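Local coordinates for protein PTS system, IIA component (Streptococcus pneumoniae serotype 4, PDB 5T3U) that probably relays phosphate in a sugar phosphotransferase system, as the mannose-family IIA component associated with fucose utilization, at residues A23-T34 and F102-S112. Sequence-based numbering, arbitrary orientation.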
loop_
_atom_site.group_PDB
_atom_site.type_symbol
_atom_site.label_atom_id
_atom_site.label_comp_id
_atom_site.label_asym_id
_atom_site.label_seq_id
_atom_site.Cartn_x
_atom_site.Cartn_y
_atom_site.Cartn_z
ATOM N N ALA A 23 -2.402 3.423 5.541
ATOM C CA ALA A 23 -1.156 2.657 5.724
ATOM C C ALA A 23 -0.516 2.860 7.103
ATOM O O ALA A 23 -0.088 1.899 7.736
ATOM C CB ALA A 23 -0.155 2.954 4.615
ATOM N N LEU A 24 -0.492 4.086 7.601
ATOM C CA LEU A 24 0.103 4.305 8.927
ATOM C C LEU A 24 -0.698 3.630 10.010
ATOM O O LEU A 24 -0.124 2.999 10.866
ATOM C CB LEU A 24 0.243 5.791 9.279
ATOM C CG LEU A 24 0.937 6.067 10.635
ATOM C CD1 LEU A 24 2.347 5.372 10.804
ATOM C CD2 LEU A 24 1.065 7.585 10.862
ATOM N N MET A 25 -2.015 3.818 9.987
ATOM C CA MET A 25 -2.947 3.209 10.945
ATOM C C MET A 25 -2.687 1.702 11.019
ATOM O O MET A 25 -2.482 1.150 12.100
ATOM C CB MET A 25 -4.393 3.474 10.483
ATOM C CG MET A 25 -5.453 2.981 11.396
ATOM S SD MET A 25 -5.857 1.200 11.193
ATOM C CE MET A 25 -7.254 1.186 12.346
ATOM N N THR A 26 -2.625 1.060 9.855
ATOM C CA THR A 26 -2.365 -0.380 9.775
ATOM C C THR A 26 -0.973 -0.725 10.286
ATOM O O THR A 26 -0.809 -1.692 11.034
ATOM C CB THR A 26 -2.544 -0.863 8.349
ATOM O OG1 THR A 26 -3.924 -0.727 8.000
ATOM C CG2 THR A 26 -2.118 -2.322 8.183
ATOM N N ALA A 27 0.036 0.061 9.899
ATOM C CA ALA A 27 1.400 -0.201 10.360
ATOM C C ALA A 27 1.488 -0.139 11.888
ATOM O O ALA A 27 2.234 -0.912 12.488
ATOM C CB ALA A 27 2.441 0.782 9.703
ATOM N N GLU A 28 0.706 0.762 12.503
ATOM C CA GLU A 28 0.720 0.936 13.956
ATOM C C GLU A 28 0.103 -0.261 14.680
ATOM O O GLU A 28 0.407 -0.507 15.866
ATOM C CB GLU A 28 0.054 2.253 14.361
ATOM C CG GLU A 28 0.889 3.479 13.922
ATOM C CD GLU A 28 0.185 4.797 14.108
ATOM O OE1 GLU A 28 -1.028 4.902 13.813
ATOM O OE2 GLU A 28 0.856 5.758 14.529
ATOM N N MET A 29 -0.723 -1.023 13.959
ATOM C CA MET A 29 -1.283 -2.254 14.524
ATOM C C MET A 29 -0.178 -3.273 14.722
ATOM O O MET A 29 -0.292 -4.149 15.575
ATOM C CB MET A 29 -2.388 -2.817 13.647
ATOM C CG MET A 29 -3.664 -1.986 13.696
ATOM S SD MET A 29 -4.974 -2.619 12.624
ATOM C CE MET A 29 -5.284 -4.212 13.401
ATOM N N PHE A 30 0.901 -3.138 13.960
ATOM C CA PHE A 30 2.047 -4.026 14.098
ATOM C C PHE A 30 3.164 -3.484 14.977
ATOM O O PHE A 30 3.742 -4.229 15.744
ATOM C CB PHE A 30 2.592 -4.428 12.715
ATOM C CG PHE A 30 1.578 -5.165 11.878
ATOM C CD1 PHE A 30 1.293 -6.506 12.134
ATOM C CD2 PHE A 30 0.899 -4.520 10.867
ATOM C CE1 PHE A 30 0.333 -7.192 11.383
ATOM C CE2 PHE A 30 -0.047 -5.196 10.103
ATOM C CZ PHE A 30 -0.347 -6.525 10.373
ATOM N N VAL A 31 3.469 -2.193 14.867
ATOM C CA VAL A 31 4.660 -1.637 15.513
ATOM C C VAL A 31 4.345 -0.673 16.663
ATOM O O VAL A 31 5.257 -0.123 17.278
ATOM C CB VAL A 31 5.583 -0.938 14.473
ATOM C CG1 VAL A 31 5.948 -1.912 13.370
ATOM C CG2 VAL A 31 4.891 0.267 13.862
ATOM N N GLY A 32 3.064 -0.465 16.952
ATOM C CA GLY A 32 2.642 0.465 18.011
ATOM C C GLY A 32 2.483 1.894 17.497
ATOM O O GLY A 32 2.973 2.247 16.411
ATOM N N GLU A 33 1.792 2.703 18.294
ATOM C CA GLU A 33 1.446 4.078 17.937
ATOM C C GLU A 33 2.716 4.922 17.707
ATOM O O GLU A 33 3.674 4.799 18.448
ATOM C CB GLU A 33 0.583 4.686 19.063
ATOM C CG GLU A 33 -0.375 5.797 18.586
ATOM C CD GLU A 33 -0.480 6.979 19.567
ATOM O OE1 GLU A 33 0.496 7.224 20.321
ATOM O OE2 GLU A 33 -1.516 7.691 19.552
ATOM N N THR A 34 2.746 5.741 16.662
ATOM C CA THR A 34 3.905 6.614 16.434
ATOM C C THR A 34 3.545 8.048 16.849
ATOM O O THR A 34 2.374 8.359 17.060
ATOM C CB THR A 34 4.375 6.622 14.940
ATOM O OG1 THR A 34 3.287 7.002 14.100
ATOM C CG2 THR A 34 4.882 5.258 14.501
ATOM N N PHE A 102 5.160 2.286 -2.354
ATOM C CA PHE A 102 5.305 1.601 -1.067
ATOM C C PHE A 102 4.160 0.644 -0.720
ATOM O O PHE A 102 3.012 0.828 -1.161
ATOM C CB PHE A 102 5.505 2.607 0.094
ATOM C CG PHE A 102 4.237 3.289 0.571
ATOM C CD1 PHE A 102 3.837 4.513 0.034
ATOM C CD2 PHE A 102 3.478 2.740 1.595
ATOM C CE1 PHE A 102 2.655 5.164 0.488
ATOM C CE2 PHE A 102 2.308 3.365 2.046
ATOM C CZ PHE A 102 1.901 4.589 1.493
ATOM N N ASN A 103 4.475 -0.331 0.124
ATOM C CA ASN A 103 3.499 -1.281 0.628
ATOM C C ASN A 103 3.611 -1.351 2.160
ATOM O O ASN A 103 4.417 -0.641 2.759
ATOM C CB ASN A 103 3.668 -2.658 -0.059
ATOM C CG ASN A 103 5.056 -3.229 0.103
ATOM O OD1 ASN A 103 5.880 -2.668 0.841
ATOM N ND2 ASN A 103 5.337 -4.357 -0.577
ATOM N N ILE A 104 2.770 -2.151 2.805
ATOM C CA ILE A 104 2.805 -2.226 4.270
ATOM C C ILE A 104 4.161 -2.772 4.751
ATOM O O ILE A 104 4.751 -2.217 5.656
ATOM C CB ILE A 104 1.564 -2.976 4.829
ATOM C CG1 ILE A 104 0.400 -2.003 4.930
ATOM C CG2 ILE A 104 1.829 -3.681 6.218
ATOM C CD1 ILE A 104 0.553 -0.909 5.978
ATOM N N PRO A 105 4.696 -3.826 4.104
ATOM C CA PRO A 105 6.017 -4.320 4.559
ATOM C C PRO A 105 7.147 -3.272 4.597
ATOM O O PRO A 105 7.930 -3.271 5.559
ATOM C CB PRO A 105 6.340 -5.407 3.538
ATOM C CG PRO A 105 4.967 -5.965 3.171
ATOM C CD PRO A 105 4.116 -4.722 3.074
ATOM N N LEU A 106 7.249 -2.412 3.574
ATOM C CA LEU A 106 8.198 -1.293 3.606
ATOM C C LEU A 106 7.951 -0.356 4.791
ATOM O O LEU A 106 8.883 -0.049 5.563
ATOM C CB LEU A 106 8.147 -0.489 2.296
ATOM C CG LEU A 106 9.221 0.641 2.133
ATOM C CD1 LEU A 106 10.655 0.171 2.318
ATOM C CD2 LEU A 106 9.075 1.285 0.757
ATOM N N LEU A 107 6.699 0.097 4.951
ATOM C CA LEU A 107 6.376 1.064 6.007
ATOM C C LEU A 107 6.685 0.478 7.386
ATOM O O LEU A 107 7.388 1.096 8.182
ATOM C CB LEU A 107 4.920 1.579 5.910
ATOM C CG LEU A 107 4.526 2.612 7.001
ATOM C CD1 LEU A 107 5.525 3.812 7.095
ATOM C CD2 LEU A 107 3.067 3.110 6.821
ATOM N N VAL A 108 6.199 -0.735 7.653
ATOM C CA VAL A 108 6.508 -1.434 8.899
ATOM C C VAL A 108 8.001 -1.543 9.188
ATOM O O VAL A 108 8.429 -1.270 10.303
ATOM C CB VAL A 108 5.875 -2.862 8.921
ATOM C CG1 VAL A 108 6.440 -3.681 10.115
ATOM C CG2 VAL A 108 4.366 -2.741 9.007
ATOM N N GLU A 109 8.786 -1.967 8.197
ATOM C CA GLU A 109 10.217 -2.132 8.394
ATOM C C GLU A 109 10.923 -0.798 8.673
ATOM O O GLU A 109 11.830 -0.730 9.504
ATOM C CB GLU A 109 10.844 -2.775 7.140
ATOM C CG GLU A 109 12.383 -2.825 7.156
ATOM C CD GLU A 109 12.961 -3.489 8.418
ATOM O OE1 GLU A 109 12.338 -4.437 8.966
ATOM O OE2 GLU A 109 14.050 -3.056 8.869
ATOM N N LEU A 110 10.555 0.245 7.924
ATOM C CA LEU A 110 11.143 1.573 8.148
ATOM C C LEU A 110 10.783 2.101 9.533
ATOM O O LEU A 110 11.641 2.689 10.218
ATOM C CB LEU A 110 10.735 2.545 7.045
ATOM C CG LEU A 110 11.428 2.263 5.702
ATOM C CD1 LEU A 110 10.906 3.149 4.547
ATOM C CD2 LEU A 110 12.984 2.346 5.840
ATOM N N ILE A 111 9.552 1.876 9.991
ATOM C CA ILE A 111 9.237 2.329 11.371
ATOM C C ILE A 111 10.056 1.540 12.415
ATOM O O ILE A 111 10.683 2.132 13.309
ATOM C CB ILE A 111 7.737 2.312 11.701
ATOM C CG1 ILE A 111 6.977 3.314 10.836
ATOM C CG2 ILE A 111 7.504 2.684 13.202
ATOM C CD1 ILE A 111 5.411 3.146 10.884
ATOM N N SER A 112 10.104 0.216 12.261
ATOM C CA SER A 112 10.813 -0.654 13.217
ATOM C C SER A 112 12.293 -0.347 13.343
ATOM O O SER A 112 12.898 -0.633 14.383
ATOM C CB SER A 112 10.643 -2.131 12.834
ATOM O OG SER A 112 9.263 -2.422 12.758
#
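Val108 O, which takes both Ser112 N and Ser112 OG from opposite faces of its carbonyl plane, keeps the serine hydroxyl folded on its own helix; what Val31 CG1 meets at 3.4 Å is therefore an oxygen already bonded, at 2.8 Å from OG to Val108 O. Two alanines, Ala23 and Ala27, let the helices come close. Helices 19-31 and 104-112 cross at -56°, their axes 9.4 Å apart at closest approach, and Ala27 and Val108 form the closest CA pair, 5.5 Å. Ala27 CB is lodged among Leu107 CD2, Val108 CG2 and Ile111 CD1. One turn earlier, Ala23 presents CB to the edge of the Phe102 ring, 3.6 Å from CE2, while Ile104 CD1 lies against Ala23 O and Thr26 CG2. At the far end Val31 splits its methyls: CG1, anti to the carbonyl carbon (chi1 -56°), goes to Val108 CG1, and CG2 meets Ile111 CG2 at 3.6 Å. Thr34 CG2 touches that same methyl; Glu28 OE2 holds Thr34 through both N and OG1. Both helices pack on one face of the four-stranded parallel sheet (order 2-1-3-4) of the EIIA-man fold, Leu107 and Ile111 reaching strand 7-16. Helix 19-31 also faces the second subunit, whose His16 bonds Thr26 OG1 through O and meets Phe30 edge-to-face. Between the helices the contact is thus van der Waals packing without hydrogen bonds, Ser112 OG and Glu28 OE2 being engaged within their own segments.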